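Side-chain contacts in EVE domain-containing protein (Pseudomonas syringae pv. tomato str. DC3000, PDB 2EVE), which is of unknown function but carries an EVE domain, related to the ASCH and PUA domains, and so possibly binds RNA or modified nucleic acid: residues A[11-16]-A[24-29]; A[72-75]-A[79-82]. All blocks are in the same frame, centred on the assembly; numbering follows the deposited sequence.

Interaction 1: A[11-16]-A[24-29]; sequences DEFSIS and ARWDGV
The contact between 11-16 and 24-29 is a small apolar one: the ring of Phe-13, in the loop ahead of helix 15-21, meets the edge strand 23-26 that follows that helix. The Phe-13 side chain points toward the strand, CG anti to the backbone N (chi1 -175°), and its CE2 and CZ meet two residues there. CE2 comes 3.8 Å from CZ3 of Trp-26, an atom that lies at the edge of the phenyl ring and near its plane. The ring centroids are 5.9 Å apart and the planes inclined at 74°, an oblique pairing rather than a stack. Beside it, Phe-13 CZ touches the methyl CB of Ala-24 at 4.0 Å.

Two polar interactions lie within the segments: Arg-25 NE gives Asp-27 OD2 a nearly straight salt-bridging bond of 2.9 Å, in the guanidinium plane and to the anti lone pair, while Ser-14 is the N-cap of helix 15-21, its OG weakly accepting from Ser-16 N. Around this contact, Trp-26 makes edge-to-face pairs with Phe-47 and Phe-49 of strand 46-51 and touches strand 3-8, whereas the backbones of Ala-24 and Trp-26 are hydrogen-bonded to strand 95-110.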
loop_
_atom_site.group_PDB
_atom_site.type_symbol
_atom_site.label_atom_id
_atom_site.label_comp_id
_atom_site.label_asym_id
_atom_site.label_seq_id
_atom_site.Cartn_x
_atom_site.Cartn_y
_atom_site.Cartn_z
ATOM N N ASP A 11 8.916 -5.136 8.951
ATOM C CA ASP A 11 9.289 -5.058 10.361
ATOM C C ASP A 11 8.412 -4.046 11.082
ATOM O O ASP A 11 8.294 -4.075 12.307
ATOM C CB ASP A 11 10.758 -4.665 10.533
ATOM C CG ASP A 11 11.704 -5.809 10.246
ATOM O OD1 ASP A 11 11.358 -6.965 10.573
ATOM O OD2 ASP A 11 12.802 -5.552 9.712
ATOM N N GLU A 12 7.806 -3.144 10.316
ATOM C CA GLU A 12 6.929 -2.127 10.880
ATOM C C GLU A 12 5.483 -2.609 10.812
ATOM O O GLU A 12 4.744 -2.528 11.791
ATOM C CB GLU A 12 7.077 -0.811 10.112
ATOM C CG GLU A 12 6.285 0.339 10.718
ATOM C CD GLU A 12 6.516 1.658 10.001
ATOM O OE1 GLU A 12 7.471 1.742 9.199
ATOM O OE2 GLU A 12 5.748 2.610 10.248
ATOM N N PHE A 13 5.084 -3.104 9.646
ATOM C CA PHE A 13 3.731 -3.620 9.455
ATOM C C PHE A 13 3.770 -4.571 8.267
ATOM O O PHE A 13 4.017 -4.159 7.135
ATOM C CB PHE A 13 2.754 -2.466 9.206
ATOM C CG PHE A 13 1.315 -2.893 9.114
ATOM C CD1 PHE A 13 0.713 -3.602 10.150
ATOM C CD2 PHE A 13 0.558 -2.574 7.990
ATOM C CE1 PHE A 13 -0.628 -3.987 10.069
ATOM C CE2 PHE A 13 -0.779 -2.952 7.899
ATOM C CZ PHE A 13 -1.374 -3.660 8.939
ATOM N N SER A 14 3.540 -5.851 8.542
ATOM C CA SER A 14 3.584 -6.889 7.519
ATOM C C SER A 14 2.210 -7.454 7.198
ATOM O O SER A 14 1.231 -7.177 7.892
ATOM C CB SER A 14 4.468 -8.040 7.997
ATOM O OG SER A 14 3.817 -8.744 9.042
ATOM N N ILE A 15 2.143 -8.267 6.149
ATOM C CA ILE A 15 0.880 -8.881 5.772
ATOM C C ILE A 15 0.451 -9.832 6.893
ATOM O O ILE A 15 -0.742 -10.067 7.088
ATOM C CB ILE A 15 0.997 -9.649 4.428
ATOM C CG1 ILE A 15 -0.357 -10.247 4.043
ATOM C CG2 ILE A 15 2.063 -10.727 4.528
ATOM C CD1 ILE A 15 -1.422 -9.217 3.719
ATOM N N SER A 16 1.423 -10.371 7.631
ATOM C CA SER A 16 1.109 -11.269 8.743
ATOM C C SER A 16 0.419 -10.487 9.856
ATOM O O SER A 16 -0.489 -10.999 10.514
ATOM C CB SER A 16 2.380 -11.931 9.293
ATOM O OG SER A 16 2.880 -12.905 8.393
ATOM N N ALA A 24 -7.002 -2.789 10.199
ATOM C CA ALA A 24 -6.061 -1.860 10.797
ATOM C C ALA A 24 -6.040 -0.534 10.053
ATOM O O ALA A 24 -6.672 -0.387 9.007
ATOM C CB ALA A 24 -4.666 -2.477 10.784
ATOM N N ARG A 25 -5.305 0.430 10.598
ATOM C CA ARG A 25 -5.187 1.739 9.971
ATOM C C ARG A 25 -3.912 1.820 9.145
ATOM O O ARG A 25 -2.836 1.431 9.601
ATOM C CB ARG A 25 -5.163 2.848 11.026
ATOM C CG ARG A 25 -5.073 4.257 10.436
ATOM C CD ARG A 25 -5.062 5.313 11.528
ATOM N NE ARG A 25 -3.844 5.251 12.329
ATOM C CZ ARG A 25 -3.802 5.492 13.634
ATOM N NH1 ARG A 25 -4.914 5.808 14.287
ATOM N NH2 ARG A 25 -2.649 5.427 14.285
ATOM N N TRP A 26 -4.044 2.318 7.921
ATOM C CA TRP A 26 -2.901 2.497 7.039
ATOM C C TRP A 26 -2.598 3.982 7.136
ATOM O O TRP A 26 -3.424 4.811 6.765
ATOM C CB TRP A 26 -3.271 2.141 5.600
ATOM C CG TRP A 26 -2.078 1.912 4.716
ATOM C CD1 TRP A 26 -1.342 2.853 4.052
ATOM C CD2 TRP A 26 -1.470 0.649 4.429
ATOM N NE1 TRP A 26 -0.305 2.247 3.368
ATOM C CE2 TRP A 26 -0.362 0.896 3.588
ATOM C CE3 TRP A 26 -1.750 -0.669 4.812
ATOM C CZ2 TRP A 26 0.462 -0.133 3.115
ATOM C CZ3 TRP A 26 -0.933 -1.692 4.342
ATOM C CH2 TRP A 26 0.162 -1.415 3.506
ATOM N N ASP A 27 -1.425 4.325 7.649
ATOM C CA ASP A 27 -1.077 5.727 7.793
ATOM C C ASP A 27 0.359 5.988 7.387
ATOM O O ASP A 27 1.002 5.128 6.795
ATOM C CB ASP A 27 -1.295 6.162 9.244
ATOM C CG ASP A 27 -0.601 5.252 10.238
ATOM O OD1 ASP A 27 0.571 4.895 9.996
ATOM O OD2 ASP A 27 -1.217 4.896 11.266
ATOM N N GLY A 28 0.852 7.184 7.689
ATOM C CA GLY A 28 2.230 7.510 7.362
ATOM C C GLY A 28 2.556 7.725 5.898
ATOM O O GLY A 28 3.730 7.678 5.513
ATOM N N VAL A 29 1.540 7.940 5.068
ATOM C CA VAL A 29 1.790 8.198 3.654
ATOM C C VAL A 29 2.061 9.696 3.586
ATOM O O VAL A 29 1.200 10.510 3.925
ATOM C CB VAL A 29 0.581 7.805 2.791
ATOM C CG1 VAL A 29 0.847 8.151 1.334
ATOM C CG2 VAL A 29 0.330 6.302 2.933
#

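Interaction 2: A[72-75]-A[79-82]; sequences DPTA and DSHY
Thr-74 and Tyr-82 run side by side and point the same way, while Ser-80 comes against Thr-74 from the same segment as the tyrosine; this contact joins two parts of the loop between strands 58-71 and 95-110. The threonine meets the serine through its branch carbon: CB of Thr-74 lies 3.4 Å from OG of Ser-80, with the methyl CG2 somewhat farther from the same oxygen. Toward Tyr-82 it offers the hydroxyl instead, OG1 standing 3.8 Å from the tyrosine CB. Of the tyrosine side chain it is CB that makes the approach; the ring leads away, its OH hydrogen-bonded to Glu-12. The backbones are close too, with Ala-75 CA 3.6 Å from Tyr-82 O.

Each side of the contact is shaped by a turn of its own. Asp-72 to Thr-74 form an Asx turn, in which Asp-72 OD2 accepts from Thr-74 N at 3.0 Å and from Thr-74 OG1 at 2.7 Å. Both donors approach from the same face of the carboxylate, well out of its plane. The threonine torsion serves this grip: with chi1 at 62°, OG1 sits between the backbone N and the carbonyl carbon, turned back to the aspartate. Ser-80 to Tyr-82 form an ST turn, Ser-80 OG accepting from Tyr-82 N at 3.0 Å, close to straight.

Arg-30 joins the two sides, bridging to Asp-72 OD1 and donating to Tyr-82 O. The chemistry is therefore divided: van der Waals packing joins the segments directly, whereas hydrogen bonds within each segment engage the hydroxyls of Thr-74 and Ser-80, which touch carbon atoms across the contact. With two donors on OD2 and an arginine at OD1, the carboxylate of Asp-72 would be expected to stay ionised.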
loop_
_atom_site.group_PDB
_atom_site.type_symbol
_atom_site.label_atom_id
_atom_site.label_comp_id
_atom_site.label_asym_id
_atom_site.label_seq_id
_atom_site.Cartn_x
_atom_site.Cartn_y
_atom_site.Cartn_z
ATOM N N ASP A 72 -5.155 11.911 8.741
ATOM C CA ASP A 72 -4.184 11.022 9.372
ATOM C C ASP A 72 -3.798 11.489 10.772
ATOM O O ASP A 72 -3.086 12.475 10.929
ATOM C CB ASP A 72 -2.935 10.926 8.489
ATOM C CG ASP A 72 -1.968 9.861 8.957
ATOM O OD1 ASP A 72 -0.994 9.590 8.222
ATOM O OD2 ASP A 72 -2.174 9.298 10.055
ATOM N N PRO A 73 -4.255 10.772 11.810
ATOM C CA PRO A 73 -3.938 11.149 13.191
ATOM C C PRO A 73 -2.448 11.153 13.536
ATOM O O PRO A 73 -2.032 11.856 14.457
ATOM C CB PRO A 73 -4.723 10.130 14.016
ATOM C CG PRO A 73 -4.731 8.919 13.136
ATOM C CD PRO A 73 -5.016 9.510 11.769
ATOM N N THR A 74 -1.645 10.380 12.808
ATOM C CA THR A 74 -0.214 10.336 13.099
ATOM C C THR A 74 0.494 11.654 12.796
ATOM O O THR A 74 1.519 11.960 13.399
ATOM C CB THR A 74 0.506 9.193 12.333
ATOM O OG1 THR A 74 0.404 9.402 10.918
ATOM C CG2 THR A 74 -0.097 7.845 12.703
ATOM N N ALA A 75 -0.051 12.439 11.871
ATOM C CA ALA A 75 0.563 13.716 11.521
ATOM C C ALA A 75 0.564 14.672 12.708
ATOM O O ALA A 75 1.447 15.518 12.831
ATOM C CB ALA A 75 -0.175 14.350 10.347
ATOM N N ASP A 79 5.007 12.035 18.854
ATOM C CA ASP A 79 5.696 10.783 19.151
ATOM C C ASP A 79 5.715 9.816 17.976
ATOM O O ASP A 79 6.392 8.788 18.019
ATOM C CB ASP A 79 5.052 10.107 20.360
ATOM C CG ASP A 79 5.365 10.825 21.654
ATOM O OD1 ASP A 79 6.559 10.899 22.006
ATOM O OD2 ASP A 79 4.424 11.316 22.309
ATOM N N SER A 80 4.970 10.148 16.927
ATOM C CA SER A 80 4.910 9.309 15.737
ATOM C C SER A 80 6.055 9.632 14.792
ATOM O O SER A 80 6.455 10.787 14.669
ATOM C CB SER A 80 3.592 9.527 14.992
ATOM O OG SER A 80 3.622 8.874 13.729
ATOM N N HIS A 81 6.575 8.609 14.125
ATOM C CA HIS A 81 7.655 8.815 13.169
ATOM C C HIS A 81 7.123 9.585 11.965
ATOM O O HIS A 81 7.898 10.093 11.155
ATOM C CB HIS A 81 8.230 7.475 12.701
ATOM C CG HIS A 81 9.151 6.831 13.689
ATOM N ND1 HIS A 81 10.238 7.485 14.229
ATOM C CD2 HIS A 81 9.161 5.586 14.222
ATOM C CE1 HIS A 81 10.879 6.670 15.049
ATOM N NE2 HIS A 81 10.244 5.511 15.061
ATOM N N TYR A 82 5.802 9.675 11.844
ATOM C CA TYR A 82 5.197 10.383 10.720
ATOM C C TYR A 82 4.601 11.713 11.139
ATOM O O TYR A 82 3.720 12.258 10.480
ATOM C CB TYR A 82 4.137 9.503 10.062
ATOM C CG TYR A 82 4.703 8.175 9.635
ATOM C CD1 TYR A 82 5.687 8.099 8.646
ATOM C CD2 TYR A 82 4.308 6.997 10.265
ATOM C CE1 TYR A 82 6.267 6.882 8.300
ATOM C CE2 TYR A 82 4.882 5.776 9.930
ATOM C CZ TYR A 82 5.859 5.723 8.950
ATOM O OH TYR A 82 6.439 4.517 8.631
#

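From the N terminus, interaction 1 comes first and closes the short excursion through helix 15-21, bringing the loop before the helix against the strand after it. Interaction 2 opens later and closes a tighter turn, with three residues between its segments, inside the long connection from strand 58-71 to strand 95-110. The two are in series, neither nested nor crossed, yet their centres lie about 13 Å apart and they touch. Besides the bond between Glu-12 and Tyr-82, Gly-28 N probably donates to Asp-72 OD1, and Arg-25 packs on Pro-73. Together they tie the outlying loop to the edge-strand side of the sheet.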